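PDB 7EEH: TqaL from Neurospora crassa, which belongs to the 2OG-Fe dioxygenase family of the cupin clan and binds an iron(III) ion. Local coordinates for residues 150-158 / 275-283; 41-49 / 128-136. The protein carries 1 engineered substitution. One frame throughout, in Å; residues are numbered along the deposited sequence.

Contact 1: 150-158 / 275-283; sequences PRLDYSSDK and FTRRPVKKG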
loop_
_atom_site.group_PDB
_atom_site.type_symbol
_atom_site.label_atom_id
_atom_site.label_comp_id
_atom_site.label_asym_id
_atom_site.label_seq_id
_atom_site.Cartn_x
_atom_site.Cartn_y
_atom_site.Cartn_z
ATOM N N PRO B 150 -24.348 0.371 -33.467
ATOM C CA PRO B 150 -25.044 1.408 -34.245
ATOM C C PRO B 150 -26.363 1.858 -33.654
ATOM O O PRO B 150 -26.748 3.013 -33.854
ATOM C CB PRO B 150 -25.244 0.738 -35.610
ATOM C CG PRO B 150 -24.075 -0.167 -35.728
ATOM C CD PRO B 150 -23.857 -0.716 -34.329
ATOM N N ARG B 151 -27.067 1.004 -32.917
ATOM C CA ARG B 151 -28.383 1.401 -32.437
ATOM C C ARG B 151 -28.330 2.237 -31.168
ATOM O O ARG B 151 -29.383 2.654 -30.687
ATOM C CB ARG B 151 -29.267 0.163 -32.219
ATOM C CG ARG B 151 -28.884 -0.677 -31.012
ATOM C CD ARG B 151 -29.797 -1.897 -30.843
ATOM N NE ARG B 151 -30.398 -1.965 -29.508
ATOM C CZ ARG B 151 -29.845 -2.588 -28.465
ATOM N NH1 ARG B 151 -28.665 -3.196 -28.590
ATOM N NH2 ARG B 151 -30.467 -2.606 -27.289
ATOM N N LEU B 152 -27.146 2.518 -30.624
ATOM C CA LEU B 152 -27.040 3.211 -29.353
ATOM C C LEU B 152 -26.350 4.556 -29.526
ATOM O O LEU B 152 -25.650 4.795 -30.510
ATOM C CB LEU B 152 -26.285 2.361 -28.329
ATOM C CG LEU B 152 -26.877 0.977 -28.085
ATOM C CD1 LEU B 152 -26.028 0.218 -27.082
ATOM C CD2 LEU B 152 -28.316 1.110 -27.607
ATOM N N ASP B 153 -26.530 5.427 -28.539
ATOM C CA ASP B 153 -26.099 6.825 -28.631
ATOM C C ASP B 153 -24.917 7.080 -27.695
ATOM O O ASP B 153 -25.093 7.329 -26.498
ATOM C CB ASP B 153 -27.261 7.773 -28.331
ATOM C CG ASP B 153 -26.838 9.244 -28.346
ATOM O OD1 ASP B 153 -25.728 9.549 -28.836
ATOM O OD2 ASP B 153 -27.615 10.100 -27.876
ATOM N N TYR B 154 -23.716 7.097 -28.266
ATOM C CA TYR B 154 -22.497 7.290 -27.500
ATOM C C TYR B 154 -22.150 8.754 -27.301
ATOM O O TYR B 154 -21.127 9.051 -26.687
ATOM C CB TYR B 154 -21.339 6.528 -28.163
ATOM C CG TYR B 154 -21.601 5.042 -28.138
ATOM C CD1 TYR B 154 -22.402 4.445 -29.100
ATOM C CD2 TYR B 154 -21.105 4.244 -27.114
ATOM C CE1 TYR B 154 -22.680 3.087 -29.063
ATOM C CE2 TYR B 154 -21.376 2.883 -27.068
ATOM C CZ TYR B 154 -22.162 2.308 -28.045
ATOM O OH TYR B 154 -22.448 0.955 -27.995
ATOM N N SER B 155 -22.984 9.678 -27.768
ATOM C CA SER B 155 -22.822 11.064 -27.359
ATOM C C SER B 155 -23.413 11.331 -25.983
ATOM O O SER B 155 -23.126 12.373 -25.386
ATOM C CB SER B 155 -23.458 12.002 -28.388
ATOM O OG SER B 155 -24.843 11.749 -28.501
ATOM N N SER B 156 -24.198 10.406 -25.443
ATOM C CA SER B 156 -24.878 10.673 -24.189
ATOM C C SER B 156 -23.893 10.643 -23.022
ATOM O O SER B 156 -22.802 10.069 -23.103
ATOM C CB SER B 156 -25.994 9.653 -23.964
ATOM O OG SER B 156 -26.291 9.522 -22.587
ATOM N N ASP B 157 -24.283 11.297 -21.934
ATOM C CA ASP B 157 -23.555 11.257 -20.674
ATOM C C ASP B 157 -24.197 10.315 -19.654
ATOM O O ASP B 157 -23.820 10.338 -18.477
ATOM C CB ASP B 157 -23.460 12.663 -20.086
ATOM C CG ASP B 157 -24.828 13.312 -19.896
ATOM O OD1 ASP B 157 -25.872 12.657 -20.113
ATOM O OD2 ASP B 157 -24.864 14.500 -19.519
ATOM N N LYS B 158 -25.171 9.515 -20.073
ATOM C CA LYS B 158 -25.919 8.616 -19.206
ATOM C C LYS B 158 -25.826 7.200 -19.749
ATOM O O LYS B 158 -25.882 6.996 -20.965
ATOM C CB LYS B 158 -27.403 9.014 -19.121
ATOM C CG LYS B 158 -27.695 10.239 -18.270
ATOM C CD LYS B 158 -28.918 10.997 -18.783
ATOM C CE LYS B 158 -29.053 12.377 -18.127
ATOM N NZ LYS B 158 -27.786 13.189 -18.201
ATOM N N PHE B 275 -26.241 -5.467 -16.724
ATOM C CA PHE B 275 -26.167 -5.225 -18.171
ATOM C C PHE B 275 -26.144 -3.719 -18.393
ATOM O O PHE B 275 -27.176 -3.062 -18.216
ATOM C CB PHE B 275 -27.362 -5.812 -18.917
ATOM C CG PHE B 275 -27.529 -7.306 -18.812
ATOM C CD1 PHE B 275 -26.708 -8.168 -19.514
ATOM C CD2 PHE B 275 -28.588 -7.846 -18.082
ATOM C CE1 PHE B 275 -26.911 -9.548 -19.464
ATOM C CE2 PHE B 275 -28.793 -9.223 -18.028
ATOM C CZ PHE B 275 -27.955 -10.070 -18.721
ATOM N N THR B 276 -24.996 -3.167 -18.816
ATOM C CA THR B 276 -24.839 -1.719 -18.930
ATOM C C THR B 276 -24.582 -1.300 -20.375
ATOM O O THR B 276 -23.670 -1.824 -21.026
ATOM C CB THR B 276 -23.706 -1.224 -18.013
ATOM O OG1 THR B 276 -24.062 -1.489 -16.648
ATOM C CG2 THR B 276 -23.501 0.285 -18.187
ATOM N N ARG B 277 -25.363 -0.329 -20.865
ATOM C CA ARG B 277 -25.211 0.144 -22.241
ATOM C C ARG B 277 -25.559 1.623 -22.339
ATOM O O ARG B 277 -26.212 2.189 -21.457
ATOM C CB ARG B 277 -26.085 -0.653 -23.209
ATOM C CG ARG B 277 -27.601 -0.564 -22.901
ATOM C CD ARG B 277 -28.431 -1.040 -24.095
ATOM N NE ARG B 277 -29.863 -1.149 -23.788
ATOM C CZ ARG B 277 -30.681 -0.108 -23.636
ATOM N NH1 ARG B 277 -30.226 1.136 -23.764
ATOM N NH2 ARG B 277 -31.965 -0.300 -23.369
ATOM N N ARG B 278 -25.091 2.252 -23.424
ATOM C CA ARG B 278 -25.555 3.587 -23.776
ATOM C C ARG B 278 -27.033 3.515 -24.184
ATOM O O ARG B 278 -27.520 2.457 -24.589
ATOM C CB ARG B 278 -24.708 4.175 -24.911
ATOM C CG ARG B 278 -23.216 4.387 -24.552
ATOM C CD ARG B 278 -23.067 5.428 -23.466
ATOM N NE ARG B 278 -21.800 6.168 -23.491
ATOM C CZ ARG B 278 -21.447 7.043 -22.543
ATOM N NH1 ARG B 278 -22.260 7.266 -21.510
ATOM N NH2 ARG B 278 -20.287 7.691 -22.609
ATOM N N PRO B 279 -27.766 4.622 -24.069
ATOM C CA PRO B 279 -29.198 4.596 -24.411
ATOM C C PRO B 279 -29.420 4.374 -25.896
ATOM O O PRO B 279 -28.540 4.600 -26.731
ATOM C CB PRO B 279 -29.703 5.978 -23.983
ATOM C CG PRO B 279 -28.494 6.839 -23.954
ATOM C CD PRO B 279 -27.335 5.948 -23.590
ATOM N N VAL B 280 -30.636 3.929 -26.220
ATOM C CA VAL B 280 -31.014 3.751 -27.615
ATOM C C VAL B 280 -31.067 5.104 -28.318
ATOM O O VAL B 280 -31.521 6.106 -27.751
ATOM C CB VAL B 280 -32.359 3.014 -27.713
ATOM C CG1 VAL B 280 -32.801 2.865 -29.160
ATOM C CG2 VAL B 280 -32.254 1.640 -27.055
ATOM N N LYS B 281 -30.614 5.129 -29.575
ATOM C CA LYS B 281 -30.542 6.353 -30.358
ATOM C C LYS B 281 -31.921 6.735 -30.888
ATOM O O LYS B 281 -32.622 5.908 -31.475
ATOM C CB LYS B 281 -29.562 6.173 -31.524
ATOM C CG LYS B 281 -28.831 7.442 -31.969
ATOM C CD LYS B 281 -28.093 7.229 -33.301
ATOM C CE LYS B 281 -27.397 5.875 -33.330
ATOM N NZ LYS B 281 -26.162 5.778 -34.181
ATOM N N LYS B 282 -32.293 8.007 -30.674
ATOM C CA LYS B 282 -33.534 8.580 -31.205
ATOM C C LYS B 282 -33.665 8.393 -32.701
ATOM O O LYS B 282 -34.790 8.216 -33.212
ATOM C CB LYS B 282 -33.581 10.074 -30.893
ATOM N N GLY B 283 -32.563 8.458 -33.443
ATOM C CA GLY B 283 -32.606 8.481 -34.888
ATOM C C GLY B 283 -32.764 7.104 -35.500
ATOM O O GLY B 283 -33.867 6.557 -35.538
#
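Arg278 bends at its second torsion (chi2 -65°), which lays its chain against Tyr154, and Tyr154 turns its ring to meet it with CG opposite its carbonyl carbon (chi1 -64°). They meet at the surface, where the end of strand 267-277 of the antiparallel cupin-type sheet runs into a loop and pairs with the loop before strand 158-170. Arg278 CB sits over one ring face, 4.3 Å from the Tyr154 ring centroid, a CH-pi contact. Arg278 CG comes closer, 3.3 Å from Tyr154 CD2. The guanidinium plane stands at 78° to the ring plane, and the group makes a cation-pi pair with Trp159. Ser156 O approaches one guanidinium face without bonding to it. The Tyr154 hydroxyl is held by Asp189.

A single beta bridge joins Leu152 and Val280. Asp153 N gives a bond of 2.8 Å to Pro279 O, and Lys281 N one of 3.0 Å to Arg151 O. Leu152 fills the buried side: its CD2 is 3.4 Å from Arg278 O and 4.0 Å from Val280 CG2. Arg151 NH2 comes within 3.8 Å of Arg277 NE. These like charges have other partners, Gly187 O for Arg151 and Asp293 for Arg277. An Asx turn at Asp153 and an ST turn at Ser156 shape the loop. At the exposed end, Lys281 NZ makes a weak bond of 2.8 Å to Pro150 O.

Contact 2: 41-49 / 128-136; sequences MVPLLLGLG and TAFQALLVF
Met41, a selenomethionine, lays its end across one face of the Phe136 ring. Bends at chi2 and chi3 fold the chain so that CE stands over the ring centre, 3.9 Å from the Phe136 ring centroid. SE lies over the same face, 3.7 Å from Phe136 CZ, and makes this a Met-aromatic contact with a CH-pi component. The ring reaches the partner helix because Phe136 CG is anti to its backbone N (chi1 171°). Leu44 CD1 also touches the ring, at an oblique approach.

The tight part is in the middle. Small Ala132 lets the backbones come close, and its CB is 3.7 Å from Leu45 CD2. The other branch, Leu45 CD1, reaches Leu133 CG at 3.9 Å. Leu48 packs its CB on Ala132 CB, and its CD1 lies 3.6 Å from the backbone atom Ala132 O. The side-chain contacts here are apolar.

The looser side is near Gly49 and Thr128, both partly exposed. There Gly49 O lies 3.7 Å from Thr128 CB. The Thr128 hydroxyl instead bonds to Asp54 and to the backbone of Thr51. Gly49 has positive phi and closes helix 38-48 with a Schellman motif.

The helix axes are 8.9 Å apart and cross at 97°. Leu133 also touches Leu272 and Phe274 of strand 267-277. The arrangement is a near-perpendicular helix pair, with helix 128-141 between helix 38-48 and the main sheet of this cupin-type fold.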
loop_
_atom_site.group_PDB
_atom_site.type_symbol
_atom_site.label_atom_id
_atom_site.label_comp_id
_atom_site.label_asym_id
_atom_site.label_seq_id
_atom_site.Cartn_x
_atom_site.Cartn_y
_atom_site.Cartn_z
HETATM N N MSE B 41 -12.225 -8.606 -4.092
HETATM C CA MSE B 41 -13.313 -7.635 -4.112
HETATM C C MSE B 41 -13.640 -7.089 -2.724
HETATM O O MSE B 41 -13.942 -5.909 -2.598
HETATM C CB MSE B 41 -14.583 -8.226 -4.740
HETATM C CG MSE B 41 -14.401 -8.576 -6.199
HETATM SE SE MSE B 41 -14.395 -6.976 -7.305
HETATM C CE MSE B 41 -15.547 -5.817 -6.271
ATOM N N VAL B 42 -13.582 -7.934 -1.678
ATOM C CA VAL B 42 -14.040 -7.490 -0.356
ATOM C C VAL B 42 -13.340 -6.215 0.108
ATOM O O VAL B 42 -14.038 -5.249 0.459
ATOM C CB VAL B 42 -13.924 -8.632 0.667
ATOM C CG1 VAL B 42 -14.014 -8.067 2.072
ATOM C CG2 VAL B 42 -15.029 -9.637 0.458
ATOM N N PRO B 43 -12.001 -6.120 0.107
ATOM C CA PRO B 43 -11.386 -4.861 0.560
ATOM C C PRO B 43 -11.689 -3.680 -0.351
ATOM O O PRO B 43 -11.766 -2.547 0.138
ATOM C CB PRO B 43 -9.888 -5.188 0.603
ATOM C CG PRO B 43 -9.723 -6.343 -0.274
ATOM C CD PRO B 43 -10.978 -7.130 -0.215
ATOM N N LEU B 44 -11.902 -3.903 -1.651
ATOM C CA LEU B 44 -12.307 -2.804 -2.522
ATOM C C LEU B 44 -13.680 -2.272 -2.132
ATOM O O LEU B 44 -13.883 -1.054 -2.041
ATOM C CB LEU B 44 -12.295 -3.258 -3.985
ATOM C CG LEU B 44 -10.927 -3.747 -4.488
ATOM C CD1 LEU B 44 -10.960 -4.126 -5.942
ATOM C CD2 LEU B 44 -9.892 -2.670 -4.257
ATOM N N LEU B 45 -14.648 -3.170 -1.916
ATOM C CA LEU B 45 -15.991 -2.715 -1.562
ATOM C C LEU B 45 -16.001 -2.045 -0.194
ATOM O O LEU B 45 -16.676 -1.029 -0.002
ATOM C CB LEU B 45 -16.977 -3.884 -1.598
ATOM C CG LEU B 45 -17.201 -4.554 -2.963
ATOM C CD1 LEU B 45 -18.435 -5.466 -2.936
ATOM C CD2 LEU B 45 -17.336 -3.523 -4.057
ATOM N N LEU B 46 -15.265 -2.598 0.771
ATOM C CA LEU B 46 -15.123 -1.933 2.067
ATOM C C LEU B 46 -14.566 -0.527 1.893
ATOM O O LEU B 46 -15.091 0.442 2.457
ATOM C CB LEU B 46 -14.209 -2.753 2.980
ATOM C CG LEU B 46 -14.792 -4.070 3.500
ATOM C CD1 LEU B 46 -13.739 -4.886 4.231
ATOM C CD2 LEU B 46 -15.953 -3.780 4.423
ATOM N N GLY B 47 -13.499 -0.395 1.098
ATOM C CA GLY B 47 -12.907 0.909 0.880
ATOM C C GLY B 47 -13.876 1.891 0.271
ATOM O O GLY B 47 -13.789 3.090 0.533
ATOM N N LEU B 48 -14.820 1.398 -0.536
ATOM C CA LEU B 48 -15.817 2.244 -1.172
ATOM C C LEU B 48 -16.954 2.614 -0.237
ATOM O O LEU B 48 -17.721 3.527 -0.560
ATOM C CB LEU B 48 -16.430 1.552 -2.395
ATOM C CG LEU B 48 -15.451 1.319 -3.508
ATOM C CD1 LEU B 48 -16.133 0.740 -4.786
ATOM C CD2 LEU B 48 -14.836 2.702 -3.641
ATOM N N GLY B 49 -17.105 1.915 0.882
ATOM C CA GLY B 49 -18.197 2.230 1.779
ATOM C C GLY B 49 -19.091 1.074 2.189
ATOM O O GLY B 49 -20.028 1.287 2.962
ATOM N N THR B 128 -25.298 -1.307 1.196
ATOM C CA THR B 128 -24.110 -0.530 0.829
ATOM C C THR B 128 -23.066 -1.347 0.071
ATOM O O THR B 128 -22.212 -0.755 -0.604
ATOM C CB THR B 128 -23.449 0.079 2.070
ATOM O OG1 THR B 128 -23.002 -0.978 2.936
ATOM C CG2 THR B 128 -24.430 0.972 2.807
ATOM N N ALA B 129 -23.077 -2.673 0.202
ATOM C CA ALA B 129 -22.190 -3.501 -0.609
ATOM C C ALA B 129 -22.686 -3.575 -2.043
ATOM O O ALA B 129 -21.895 -3.439 -2.986
ATOM C CB ALA B 129 -22.054 -4.909 -0.017
ATOM N N PHE B 130 -23.991 -3.772 -2.235
ATOM C CA PHE B 130 -24.543 -3.666 -3.585
ATOM C C PHE B 130 -24.233 -2.307 -4.200
ATOM O O PHE B 130 -23.850 -2.224 -5.377
ATOM C CB PHE B 130 -26.057 -3.894 -3.582
ATOM C CG PHE B 130 -26.720 -3.532 -4.896
ATOM C CD1 PHE B 130 -26.707 -4.419 -5.961
ATOM C CD2 PHE B 130 -27.332 -2.299 -5.066
ATOM C CE1 PHE B 130 -27.301 -4.087 -7.171
ATOM C CE2 PHE B 130 -27.932 -1.963 -6.273
ATOM C CZ PHE B 130 -27.918 -2.855 -7.327
ATOM N N GLN B 131 -24.414 -1.225 -3.427
ATOM C CA GLN B 131 -24.108 0.106 -3.946
ATOM C C GLN B 131 -22.632 0.218 -4.312
ATOM O O GLN B 131 -22.285 0.803 -5.338
ATOM C CB GLN B 131 -24.494 1.186 -2.934
ATOM C CG GLN B 131 -26.004 1.221 -2.622
ATOM C CD GLN B 131 -26.403 2.358 -1.692
ATOM O OE1 GLN B 131 -25.572 2.915 -0.980
ATOM N NE2 GLN B 131 -27.688 2.710 -1.704
ATOM N N ALA B 132 -21.753 -0.340 -3.484
ATOM C CA ALA B 132 -20.331 -0.327 -3.813
ATOM C C ALA B 132 -20.064 -1.073 -5.111
ATOM O O ALA B 132 -19.204 -0.667 -5.900
ATOM C CB ALA B 132 -19.519 -0.930 -2.671
ATOM N N LEU B 133 -20.822 -2.145 -5.373
ATOM C CA LEU B 133 -20.663 -2.862 -6.637
ATOM C C LEU B 133 -21.003 -1.976 -7.825
ATOM O O LEU B 133 -20.308 -2.011 -8.843
ATOM C CB LEU B 133 -21.518 -4.129 -6.660
ATOM C CG LEU B 133 -20.892 -5.374 -6.023
ATOM C CD1 LEU B 133 -21.922 -6.494 -5.883
ATOM C CD2 LEU B 133 -19.659 -5.852 -6.817
ATOM N N LEU B 134 -22.070 -1.178 -7.723
ATOM C CA LEU B 134 -22.409 -0.254 -8.803
ATOM C C LEU B 134 -21.314 0.784 -9.001
ATOM O O LEU B 134 -20.928 1.085 -10.134
ATOM C CB LEU B 134 -23.739 0.441 -8.510
ATOM C CG LEU B 134 -25.042 -0.326 -8.766
ATOM C CD1 LEU B 134 -26.200 0.475 -8.212
ATOM C CD2 LEU B 134 -25.244 -0.596 -10.257
ATOM N N VAL B 135 -20.831 1.375 -7.904
ATOM C CA VAL B 135 -19.768 2.368 -8.009
ATOM C C VAL B 135 -18.538 1.742 -8.655
ATOM O O VAL B 135 -17.932 2.318 -9.568
ATOM C CB VAL B 135 -19.463 2.967 -6.623
ATOM C CG1 VAL B 135 -18.336 3.941 -6.700
ATOM C CG2 VAL B 135 -20.701 3.686 -6.079
ATOM N N PHE B 136 -18.160 0.548 -8.192
ATOM C CA PHE B 136 -17.026 -0.178 -8.763
ATOM C C PHE B 136 -17.132 -0.265 -10.278
ATOM O O PHE B 136 -16.186 0.072 -11.002
ATOM C CB PHE B 136 -16.962 -1.580 -8.147
ATOM C CG PHE B 136 -15.963 -2.533 -8.801
ATOM C CD1 PHE B 136 -14.636 -2.572 -8.378
ATOM C CD2 PHE B 136 -16.376 -3.449 -9.755
ATOM C CE1 PHE B 136 -13.737 -3.491 -8.921
ATOM C CE2 PHE B 136 -15.495 -4.366 -10.302
ATOM C CZ PHE B 136 -14.164 -4.386 -9.884
#

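How the contacts relate
From the N terminus, helix 38-48 comes first. Contact 2 closes a loop when the chain returns as helix 128-141, after helix 52-58 and strands 66-68, 74-84 and 89-92. Contact 1 opens later, at residue 150, and closes at 275-283 after most of the remaining strands have passed. The two loops are in series and neither nest nor cross. The centres of contact 1 and contact 2 are about 26 Å apart. Contact 2 ties two helices together in the buried layer on the sheet. Contact 1 joins two loops at the surface, beside the ends of neighbouring strands 158-170 and 267-277. Strand 267-277 links both regions, since helix 128-141 packs on it.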